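Local atomic coordinates of SMI1/KNR4 family protein (PDB entry 2PAG), a protein that is of unknown function but binds calcium ions and belongs to the SMI1/KNR4 (SUKH) family. Residues K43-T48 with E122-W127; A76-L81 with E95-V100; P84-P89 with V100-T105. One frame throughout, in Å; residues are numbered along the deposited sequence.

In the fold
The antiparallel sheet is packed on one side by helix 124-132 and on the other by helix 71-81, and the three contacts divide that fold among them. Interaction 1 joins helix 40-49 to the start of helix 124-132 through aromatic rings, with one polar bond at its partly exposed margin. Interaction 2 sets helix 71-81 on strand 96-100 by apolar contacts alone, buried around A78 and Y97 but exposed at its ends. Interaction 3 begins in the sheet, where main-chain bonds pair strands 88-93 and 96-100, and runs on into the calcium-binding turn at the surface. Interactions 2 and 3 share V100, whose side chain also meets V124 of interaction 1.

Interaction 1 of 3, residues K43-T48 with E122-W127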
loop_
_atom_site.group_PDB
_atom_site.type_symbol
_atom_site.label_atom_id
_atom_site.label_comp_id
_atom_site.label_asym_id
_atom_site.label_seq_id
_atom_site.Cartn_x
_atom_site.Cartn_y
_atom_site.Cartn_z
ATOM N N LYS A 43 -1.658 -6.598 5.262
ATOM C CA LYS A 43 -2.832 -6.268 6.063
ATOM C C LYS A 43 -2.393 -5.563 7.345
ATOM O O LYS A 43 -3.042 -4.627 7.807
ATOM C CB LYS A 43 -3.597 -7.547 6.395
ATOM C CG LYS A 43 -4.937 -7.330 7.053
ATOM C CD LYS A 43 -5.833 -8.548 6.862
ATOM C CE LYS A 43 -5.186 -9.819 7.403
ATOM N NZ LYS A 43 -6.051 -11.015 7.194
ATOM N N GLU A 44 -1.286 -6.026 7.916
ATOM C CA GLU A 44 -0.738 -5.438 9.133
ATOM C C GLU A 44 -0.346 -3.987 8.863
ATOM O O GLU A 44 -0.597 -3.101 9.675
ATOM C CB GLU A 44 0.475 -6.251 9.583
ATOM C CG GLU A 44 1.115 -5.786 10.865
ATOM C CD GLU A 44 2.213 -6.724 11.289
ATOM O OE1 GLU A 44 3.171 -6.892 10.506
ATOM O OE2 GLU A 44 2.111 -7.300 12.394
ATOM N N PHE A 45 0.265 -3.752 7.707
ATOM C CA PHE A 45 0.664 -2.412 7.303
ATOM C C PHE A 45 -0.589 -1.523 7.232
ATOM O O PHE A 45 -0.636 -0.429 7.800
ATOM C CB PHE A 45 1.344 -2.504 5.933
ATOM C CG PHE A 45 1.586 -1.182 5.268
ATOM C CD1 PHE A 45 2.798 -0.515 5.437
ATOM C CD2 PHE A 45 0.624 -0.629 4.428
ATOM C CE1 PHE A 45 3.051 0.683 4.773
ATOM C CE2 PHE A 45 0.868 0.577 3.753
ATOM C CZ PHE A 45 2.085 1.230 3.929
ATOM N N LEU A 46 -1.615 -1.998 6.543
ATOM C CA LEU A 46 -2.840 -1.217 6.427
ATOM C C LEU A 46 -3.489 -0.920 7.782
ATOM O O LEU A 46 -4.019 0.173 8.004
ATOM C CB LEU A 46 -3.834 -1.946 5.525
ATOM C CG LEU A 46 -3.407 -2.080 4.060
ATOM C CD1 LEU A 46 -4.413 -2.941 3.315
ATOM C CD2 LEU A 46 -3.304 -0.698 3.418
ATOM N N LEU A 47 -3.432 -1.882 8.695
ATOM C CA LEU A 47 -4.046 -1.711 10.011
ATOM C C LEU A 47 -3.234 -0.880 10.994
ATOM O O LEU A 47 -3.760 -0.467 12.031
ATOM C CB LEU A 47 -4.328 -3.083 10.632
ATOM C CG LEU A 47 -5.384 -3.945 9.940
ATOM C CD1 LEU A 47 -5.262 -5.393 10.396
ATOM C CD2 LEU A 47 -6.773 -3.389 10.243
ATOM N N THR A 48 -1.971 -0.618 10.672
ATOM C CA THR A 48 -1.106 0.126 11.581
ATOM C C THR A 48 -0.545 1.464 11.114
ATOM O O THR A 48 -0.270 2.335 11.940
ATOM C CB THR A 48 0.089 -0.742 12.009
ATOM O OG1 THR A 48 0.896 -1.058 10.866
ATOM C CG2 THR A 48 -0.400 -2.024 12.619
ATOM N N GLU A 122 11.827 -7.783 0.464
ATOM C CA GLU A 122 11.378 -8.987 1.157
ATOM C C GLU A 122 10.001 -8.917 1.794
ATOM O O GLU A 122 9.341 -9.943 1.940
ATOM C CB GLU A 122 12.391 -9.399 2.231
ATOM C CG GLU A 122 13.742 -9.873 1.708
ATOM C CD GLU A 122 14.511 -8.794 0.975
ATOM O OE1 GLU A 122 14.435 -7.616 1.386
ATOM O OE2 GLU A 122 15.210 -9.134 -0.010
ATOM N N SER A 123 9.580 -7.720 2.184
ATOM C CA SER A 123 8.278 -7.531 2.814
ATOM C C SER A 123 7.832 -6.087 2.678
ATOM O O SER A 123 8.623 -5.205 2.308
ATOM C CB SER A 123 8.342 -7.875 4.306
ATOM O OG SER A 123 8.957 -6.819 5.034
ATOM N N VAL A 124 6.559 -5.849 2.988
ATOM C CA VAL A 124 6.005 -4.507 2.925
ATOM C C VAL A 124 6.729 -3.605 3.920
ATOM O O VAL A 124 6.847 -2.397 3.707
ATOM C CB VAL A 124 4.497 -4.523 3.242
ATOM C CG1 VAL A 124 4.010 -3.128 3.542
ATOM C CG2 VAL A 124 3.734 -5.121 2.068
ATOM N N TRP A 125 7.217 -4.190 5.012
ATOM C CA TRP A 125 7.934 -3.395 5.998
ATOM C C TRP A 125 9.326 -3.002 5.485
ATOM O O TRP A 125 9.830 -1.926 5.819
ATOM C CB TRP A 125 8.001 -4.145 7.329
ATOM C CG TRP A 125 6.649 -4.202 8.001
ATOM C CD1 TRP A 125 5.951 -5.321 8.357
ATOM C CD2 TRP A 125 5.824 -3.083 8.365
ATOM N NE1 TRP A 125 4.743 -4.971 8.919
ATOM C CE2 TRP A 125 4.640 -3.603 8.935
ATOM C CE3 TRP A 125 5.971 -1.695 8.265
ATOM C CZ2 TRP A 125 3.608 -2.780 9.404
ATOM C CZ3 TRP A 125 4.944 -0.874 8.731
ATOM C CH2 TRP A 125 3.778 -1.424 9.294
ATOM N N HIS A 126 9.946 -3.855 4.672
ATOM C CA HIS A 126 11.248 -3.514 4.093
ATOM C C HIS A 126 11.014 -2.349 3.142
ATOM O O HIS A 126 11.806 -1.407 3.070
ATOM C CB HIS A 126 11.831 -4.679 3.291
ATOM C CG HIS A 126 12.420 -5.761 4.132
ATOM N ND1 HIS A 126 11.652 -6.700 4.786
ATOM C CD2 HIS A 126 13.709 -6.052 4.432
ATOM C CE1 HIS A 126 12.441 -7.525 5.450
ATOM N NE2 HIS A 126 13.695 -7.154 5.250
ATOM N N TRP A 127 9.915 -2.430 2.403
ATOM C CA TRP A 127 9.562 -1.377 1.464
ATOM C C TRP A 127 9.274 -0.070 2.208
ATOM O O TRP A 127 9.703 1.002 1.784
ATOM C CB TRP A 127 8.331 -1.785 0.656
ATOM C CG TRP A 127 7.889 -0.723 -0.297
ATOM C CD1 TRP A 127 8.401 -0.465 -1.539
ATOM C CD2 TRP A 127 6.918 0.298 -0.044
ATOM N NE1 TRP A 127 7.811 0.661 -2.070
ATOM C CE2 TRP A 127 6.896 1.147 -1.173
ATOM C CE3 TRP A 127 6.065 0.582 1.032
ATOM C CZ2 TRP A 127 6.054 2.262 -1.256
ATOM C CZ3 TRP A 127 5.232 1.690 0.950
ATOM C CH2 TRP A 127 5.233 2.516 -0.189
#
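W125 lays its indole against helix 40-49 so that three side chains meet different parts of it. The CB of F45 lies over one face, 4.1 Å above the plane and offset toward the rim, while E44 and T48 come in at the edge. E44 extends to W125 with CG anti to the backbone N (chi1 -178°) and crosses the indole at about a right angle. W125 NE1 donates to E44 OE1 over 2.9 Å, with the carboxylate oxygen near the ring plane. That oxygen is approached on its anti side, tilted well out of the carboxylate plane, and the carboxylate is turned 52° from the indole. T48 OG1 sits in the ring plane 3.3 Å from W125 CH2; it donates back to E44 O, a bond within the helix that fixes its rotation.

F45 makes the apolar contacts from helix 40-49. Its CD1 is 3.4 Å from V124 CG1 and also approaches W125 CZ3, and the F45 ring and the indole six-membered ring lie obliquely, planes 57° apart. F45 CZ lies 4.4 Å from W127 CZ3, at the edge of that ring. I90 of strand 88-93 touches F45, V124 and W127, which ties this cluster to the sheet. S123 caps the start of helix 124-132 through a weak bond from W125 N to S123 OG. This is helix-to-helix packing around an aromatic cluster, buried at F45 and V124 and finished by a polar bond at its margin, and it joins helix 40-49 to the N-terminal turn of helix 124-132 in the SMI1/KNR4 fold.

Interaction 2 of 3, residues A76-L81 with E95-V100; sequences ATAWDL and EDYYCV
A78 places its CB squarely over the ring of Y97, 3.7 Å from the ring centroid and only 8° off the ring normal, a CH-pi contact on the face. Two neighbours on the same helix meet the tyrosine at other points. L81 CD2 lies in the ring plane at the edge, 3.8 Å from Y97 CE2, and T77 CG2 touches the phenolic tip, 3.3 Å from Y97 OH. The same L81 methyl also rests on the backbone, 3.7 Å from E95 O. L81 holds its CG anti to the backbone N (chi1 -173°), beside the carbonyl carbon.

This is a helix laid across a sheet: the segment axes of 76-81 and 96-100 approach to 10.0 Å, with 111° between their directions. Strand 96-100 is an inner strand, held by backbone bonds from Y97 to W109 and from Y98 to I90 and C91. Y98 points to the other side of the sheet, where its ring meets W121 and W127. On the helix, T77 OG1 bonds to E73 O, while CG2 is the branch that meets Y97 OH; A78 also packs on P89 and V83, and L81 on W109.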
loop_
_atom_site.group_PDB
_atom_site.type_symbol
_atom_site.label_atom_id
_atom_site.label_comp_id
_atom_site.label_asym_id
_atom_site.label_seq_id
_atom_site.Cartn_x
_atom_site.Cartn_y
_atom_site.Cartn_z
ATOM N N ALA A 76 -8.082 -1.391 -9.823
ATOM C CA ALA A 76 -8.749 -1.338 -11.117
ATOM C C ALA A 76 -7.870 -0.639 -12.148
ATOM O O ALA A 76 -7.701 -1.127 -13.266
ATOM C CB ALA A 76 -10.067 -0.621 -10.989
ATOM N N THR A 77 -7.307 0.502 -11.766
ATOM C CA THR A 77 -6.446 1.273 -12.658
ATOM C C THR A 77 -5.178 0.507 -13.017
ATOM O O THR A 77 -4.797 0.435 -14.185
ATOM C CB THR A 77 -6.048 2.617 -12.025
ATOM O OG1 THR A 77 -7.223 3.415 -11.805
ATOM C CG2 THR A 77 -5.084 3.366 -12.935
ATOM N N ALA A 78 -4.530 -0.072 -12.014
ATOM C CA ALA A 78 -3.296 -0.816 -12.233
ATOM C C ALA A 78 -3.505 -2.082 -13.062
ATOM O O ALA A 78 -2.750 -2.352 -13.996
ATOM C CB ALA A 78 -2.654 -1.170 -10.880
ATOM N N TRP A 79 -4.529 -2.860 -12.725
ATOM C CA TRP A 79 -4.790 -4.087 -13.457
ATOM C C TRP A 79 -5.181 -3.788 -14.901
ATOM O O TRP A 79 -4.820 -4.535 -15.809
ATOM C CB TRP A 79 -5.872 -4.913 -12.749
ATOM C CG TRP A 79 -5.415 -5.449 -11.423
ATOM C CD1 TRP A 79 -4.140 -5.797 -11.075
ATOM C CD2 TRP A 79 -6.234 -5.736 -10.286
ATOM N NE1 TRP A 79 -4.116 -6.287 -9.787
ATOM C CE2 TRP A 79 -5.388 -6.261 -9.279
ATOM C CE3 TRP A 79 -7.601 -5.604 -10.016
ATOM C CZ2 TRP A 79 -5.868 -6.653 -8.023
ATOM C CZ3 TRP A 79 -8.079 -5.993 -8.768
ATOM C CH2 TRP A 79 -7.213 -6.513 -7.787
ATOM N N ASP A 80 -5.912 -2.698 -15.118
ATOM C CA ASP A 80 -6.298 -2.333 -16.477
ATOM C C ASP A 80 -5.078 -1.846 -17.248
ATOM O O ASP A 80 -5.019 -1.983 -18.472
ATOM C CB ASP A 80 -7.370 -1.231 -16.483
ATOM C CG ASP A 80 -8.783 -1.784 -16.418
ATOM O OD1 ASP A 80 -8.997 -2.938 -16.854
ATOM O OD2 ASP A 80 -9.687 -1.057 -15.950
ATOM N N LEU A 81 -4.108 -1.281 -16.529
ATOM C CA LEU A 81 -2.891 -0.767 -17.150
ATOM C C LEU A 81 -1.902 -1.881 -17.488
ATOM O O LEU A 81 -0.967 -1.669 -18.263
ATOM C CB LEU A 81 -2.223 0.262 -16.230
ATOM C CG LEU A 81 -1.019 1.025 -16.790
ATOM C CD1 LEU A 81 -1.464 1.862 -17.982
ATOM C CD2 LEU A 81 -0.415 1.920 -15.715
ATOM N N GLU A 95 3.401 6.250 -13.258
ATOM C CA GLU A 95 2.706 5.220 -14.019
ATOM C C GLU A 95 3.187 3.840 -13.577
ATOM O O GLU A 95 2.757 2.821 -14.118
ATOM C CB GLU A 95 2.950 5.394 -15.523
ATOM C CG GLU A 95 4.388 5.697 -15.893
ATOM C CD GLU A 95 4.659 5.534 -17.381
ATOM O OE1 GLU A 95 3.707 5.658 -18.181
ATOM O OE2 GLU A 95 5.829 5.289 -17.746
ATOM N N ASP A 96 4.082 3.810 -12.592
ATOM C CA ASP A 96 4.594 2.544 -12.080
ATOM C C ASP A 96 3.874 2.198 -10.790
ATOM O O ASP A 96 3.232 3.051 -10.180
ATOM C CB ASP A 96 6.098 2.618 -11.819
ATOM C CG ASP A 96 6.911 2.788 -13.089
ATOM O OD1 ASP A 96 6.405 2.457 -14.187
ATOM O OD2 ASP A 96 8.068 3.240 -12.978
ATOM N N TYR A 97 3.992 0.946 -10.364
ATOM C CA TYR A 97 3.319 0.503 -9.145
ATOM C C TYR A 97 4.127 -0.464 -8.306
ATOM O O TYR A 97 4.653 -1.448 -8.817
ATOM C CB TYR A 97 2.012 -0.220 -9.486
ATOM C CG TYR A 97 0.913 0.647 -10.032
ATOM C CD1 TYR A 97 0.007 1.274 -9.183
ATOM C CD2 TYR A 97 0.779 0.838 -11.405
ATOM C CE1 TYR A 97 -1.013 2.069 -9.682
ATOM C CE2 TYR A 97 -0.235 1.635 -11.918
ATOM C CZ TYR A 97 -1.127 2.246 -11.051
ATOM O OH TYR A 97 -2.134 3.036 -11.544
ATOM N N TYR A 98 4.219 -0.181 -7.012
ATOM C CA TYR A 98 4.876 -1.112 -6.102
ATOM C C TYR A 98 3.697 -2.028 -5.776
ATOM O O TYR A 98 2.632 -1.557 -5.374
ATOM C CB TYR A 98 5.377 -0.382 -4.853
ATOM C CG TYR A 98 6.583 0.495 -5.114
ATOM C CD1 TYR A 98 7.859 -0.057 -5.221
ATOM C CD2 TYR A 98 6.450 1.876 -5.249
ATOM C CE1 TYR A 98 8.982 0.744 -5.451
ATOM C CE2 TYR A 98 7.571 2.690 -5.481
ATOM C CZ TYR A 98 8.828 2.113 -5.577
ATOM O OH TYR A 98 9.931 2.910 -5.783
ATOM N N CYS A 99 3.869 -3.328 -6.001
ATOM C CA CYS A 99 2.799 -4.297 -5.768
ATOM C C CYS A 99 3.265 -5.440 -4.897
ATOM O O CYS A 99 4.455 -5.752 -4.853
ATOM C CB CYS A 99 2.309 -4.875 -7.094
ATOM S SG CYS A 99 1.885 -3.649 -8.345
ATOM N N VAL A 100 2.310 -6.098 -4.251
ATOM C CA VAL A 100 2.622 -7.190 -3.347
ATOM C C VAL A 100 2.156 -8.551 -3.847
ATOM O O VAL A 100 0.998 -8.725 -4.256
ATOM C CB VAL A 100 2.006 -6.921 -1.972
ATOM C CG1 VAL A 100 2.549 -7.901 -0.948
ATOM C CG2 VAL A 100 2.315 -5.486 -1.553
#

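Interaction 3 of 3, residues P84-P89 with V100-T105; sequences PRELIP and VEEDGT. With CA (calcium ion), chain B; CA (calcium ion), chain C.
I88 and V100 pair on adjacent strands as an antiparallel hydrogen-bonded pair, their side chains on the same face. I88 N donates to V100 O over 3.1 Å, nearly straight at 172°. The return bond, from V100 N to I88 O, is shorter at 2.8 Å, with the donor above the carbonyl plane. The pair joins the two arms of a beta-hairpin, strands 88-93 and 96-100, at the end away from its turn. V100 O takes more than one partner: water 1 donates to it and also to E86 O, bridging the two segments beside the pair, and L87 CA adds a CA-H...O contact at 3.6 Å.

Among side chains, L87 and E101 lie alongside each other, pointing the same way, with L87 CD2 3.8 Å from E101 CG. On the face shared by I88 and V100, both side chains pack on F42 of helix 40-49. E86 and E102 bring like charges close, E86 OE1 lying 4.3 Å from E102 OE2, which probably costs some energy at this exposed edge.

Beyond the pair, strand 96-100 leads into a type I turn from E101 to G104, and the turn and T105 just after it build a calcium site. E101 gives the first calcium one oxygen, OE1, at 2.1 Å; D103 grips it with both carboxylate oxygens, and T105 adds OG1. D103 OD2 also binds the second calcium at 2.4 Å, so it bridges the two ions, and four waters also bind the second ion. D103 OD1 accepts from T105 N at 3.2 Å, an Asx turn that holds the carboxylate in place beside the metal.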
loop_
_atom_site.group_PDB
_atom_site.type_symbol
_atom_site.label_atom_id
_atom_site.label_comp_id
_atom_site.label_asym_id
_atom_site.label_seq_id
_atom_site.Cartn_x
_atom_site.Cartn_y
_atom_site.Cartn_z
ATOM N N PRO A 84 -0.270 -7.538 -13.319
ATOM C CA PRO A 84 -0.888 -8.858 -13.156
ATOM C C PRO A 84 -1.927 -8.836 -12.030
ATOM O O PRO A 84 -1.666 -8.291 -10.961
ATOM C CB PRO A 84 0.305 -9.751 -12.822
ATOM C CG PRO A 84 1.416 -9.114 -13.601
ATOM C CD PRO A 84 1.202 -7.644 -13.353
ATOM N N ARG A 85 -3.100 -9.422 -12.275
ATOM C CA ARG A 85 -4.181 -9.461 -11.283
ATOM C C ARG A 85 -3.760 -10.070 -9.946
ATOM O O ARG A 85 -4.311 -9.730 -8.898
ATOM C CB ARG A 85 -5.369 -10.254 -11.841
ATOM C CG ARG A 85 -6.550 -10.420 -10.879
ATOM C CD ARG A 85 -7.257 -9.099 -10.621
ATOM N NE ARG A 85 -8.666 -9.284 -10.274
ATOM C CZ ARG A 85 -9.120 -9.588 -9.063
ATOM N NH1 ARG A 85 -8.280 -9.746 -8.051
ATOM N NH2 ARG A 85 -10.424 -9.731 -8.865
ATOM N N GLU A 86 -2.791 -10.977 -9.992
ATOM C CA GLU A 86 -2.292 -11.654 -8.799
ATOM C C GLU A 86 -1.484 -10.745 -7.869
ATOM O O GLU A 86 -1.197 -11.111 -6.727
ATOM C CB GLU A 86 -1.429 -12.847 -9.218
ATOM C CG GLU A 86 -0.188 -12.452 -9.999
ATOM C CD GLU A 86 0.492 -13.632 -10.659
ATOM O OE1 GLU A 86 0.797 -14.619 -9.954
ATOM O OE2 GLU A 86 0.727 -13.570 -11.886
ATOM N N LEU A 87 -1.117 -9.568 -8.363
ATOM C CA LEU A 87 -0.341 -8.602 -7.586
ATOM C C LEU A 87 -1.250 -7.485 -7.094
ATOM O O LEU A 87 -2.029 -6.924 -7.871
ATOM C CB LEU A 87 0.773 -8.001 -8.454
ATOM C CG LEU A 87 1.790 -8.966 -9.070
ATOM C CD1 LEU A 87 2.863 -8.165 -9.819
ATOM C CD2 LEU A 87 2.423 -9.819 -7.967
ATOM N N ILE A 88 -1.151 -7.157 -5.806
ATOM C CA ILE A 88 -1.967 -6.089 -5.231
ATOM C C ILE A 88 -1.115 -4.849 -4.994
ATOM O O ILE A 88 -0.161 -4.881 -4.217
ATOM C CB ILE A 88 -2.579 -6.493 -3.877
ATOM C CG1 ILE A 88 -3.391 -7.779 -4.026
ATOM C CG2 ILE A 88 -3.470 -5.365 -3.359
ATOM C CD1 ILE A 88 -3.866 -8.349 -2.699
ATOM N N PRO A 89 -1.460 -3.730 -5.644
ATOM C CA PRO A 89 -0.666 -2.512 -5.447
ATOM C C PRO A 89 -0.618 -2.025 -4.011
ATOM O O PRO A 89 -1.619 -2.064 -3.300
ATOM C CB PRO A 89 -1.359 -1.494 -6.348
ATOM C CG PRO A 89 -1.914 -2.341 -7.441
ATOM C CD PRO A 89 -2.466 -3.535 -6.703
ATOM N N VAL A 100 2.310 -6.098 -4.251
ATOM C CA VAL A 100 2.622 -7.190 -3.347
ATOM C C VAL A 100 2.156 -8.551 -3.847
ATOM O O VAL A 100 0.998 -8.725 -4.256
ATOM C CB VAL A 100 2.006 -6.921 -1.972
ATOM C CG1 VAL A 100 2.549 -7.901 -0.948
ATOM C CG2 VAL A 100 2.315 -5.486 -1.553
ATOM N N GLU A 101 3.081 -9.509 -3.820
ATOM C CA GLU A 101 2.805 -10.877 -4.235
ATOM C C GLU A 101 1.991 -11.551 -3.140
ATOM O O GLU A 101 1.889 -11.041 -2.018
ATOM C CB GLU A 101 4.105 -11.665 -4.417
ATOM C CG GLU A 101 5.005 -11.219 -5.539
ATOM C CD GLU A 101 6.033 -12.287 -5.864
ATOM O OE1 GLU A 101 6.604 -12.870 -4.914
ATOM O OE2 GLU A 101 6.269 -12.547 -7.063
ATOM N N GLU A 102 1.422 -12.709 -3.464
ATOM C CA GLU A 102 0.620 -13.443 -2.498
ATOM C C GLU A 102 1.431 -13.829 -1.265
ATOM O O GLU A 102 0.886 -13.882 -0.157
ATOM C CB GLU A 102 0.012 -14.674 -3.175
ATOM C CG GLU A 102 -0.757 -14.300 -4.440
ATOM C CD GLU A 102 -1.422 -15.483 -5.116
ATOM O OE1 GLU A 102 -2.342 -16.077 -4.510
ATOM O OE2 GLU A 102 -1.024 -15.812 -6.258
ATOM N N ASP A 103 2.731 -14.074 -1.444
ATOM C CA ASP A 103 3.582 -14.436 -0.317
ATOM C C ASP A 103 4.222 -13.241 0.381
ATOM O O ASP A 103 5.073 -13.408 1.255
ATOM C CB ASP A 103 4.667 -15.456 -0.726
ATOM C CG ASP A 103 5.650 -14.923 -1.766
ATOM O OD1 ASP A 103 5.791 -13.694 -1.922
ATOM O OD2 ASP A 103 6.311 -15.760 -2.416
ATOM N N GLY A 104 3.811 -12.038 -0.006
ATOM C CA GLY A 104 4.331 -10.849 0.646
ATOM C C GLY A 104 5.457 -10.072 -0.000
ATOM O O GLY A 104 5.724 -8.941 0.419
ATOM N N THR A 105 6.125 -10.646 -0.998
ATOM C CA THR A 105 7.216 -9.933 -1.650
ATOM C C THR A 105 6.676 -8.682 -2.339
ATOM O O THR A 105 5.598 -8.718 -2.927
ATOM C CB THR A 105 7.911 -10.816 -2.713
ATOM O OG1 THR A 105 8.303 -12.060 -2.123
ATOM C CG2 THR A 105 9.150 -10.106 -3.274
HETATM CA CA CA B . 7.692 -13.973 -3.487
HETATM CA CA CA C . 6.773 -17.920 -3.223
HETATM O O HOH W 1 -1.152 -10.562 -3.995
HETATM O O HOH W 2 5.180 -17.091 -5.088
HETATM O O HOH W 3 8.468 -17.784 -1.516
HETATM O O HOH W 4 6.188 -18.610 -0.593
HETATM O O HOH W 5 4.589 -18.907 -2.623
#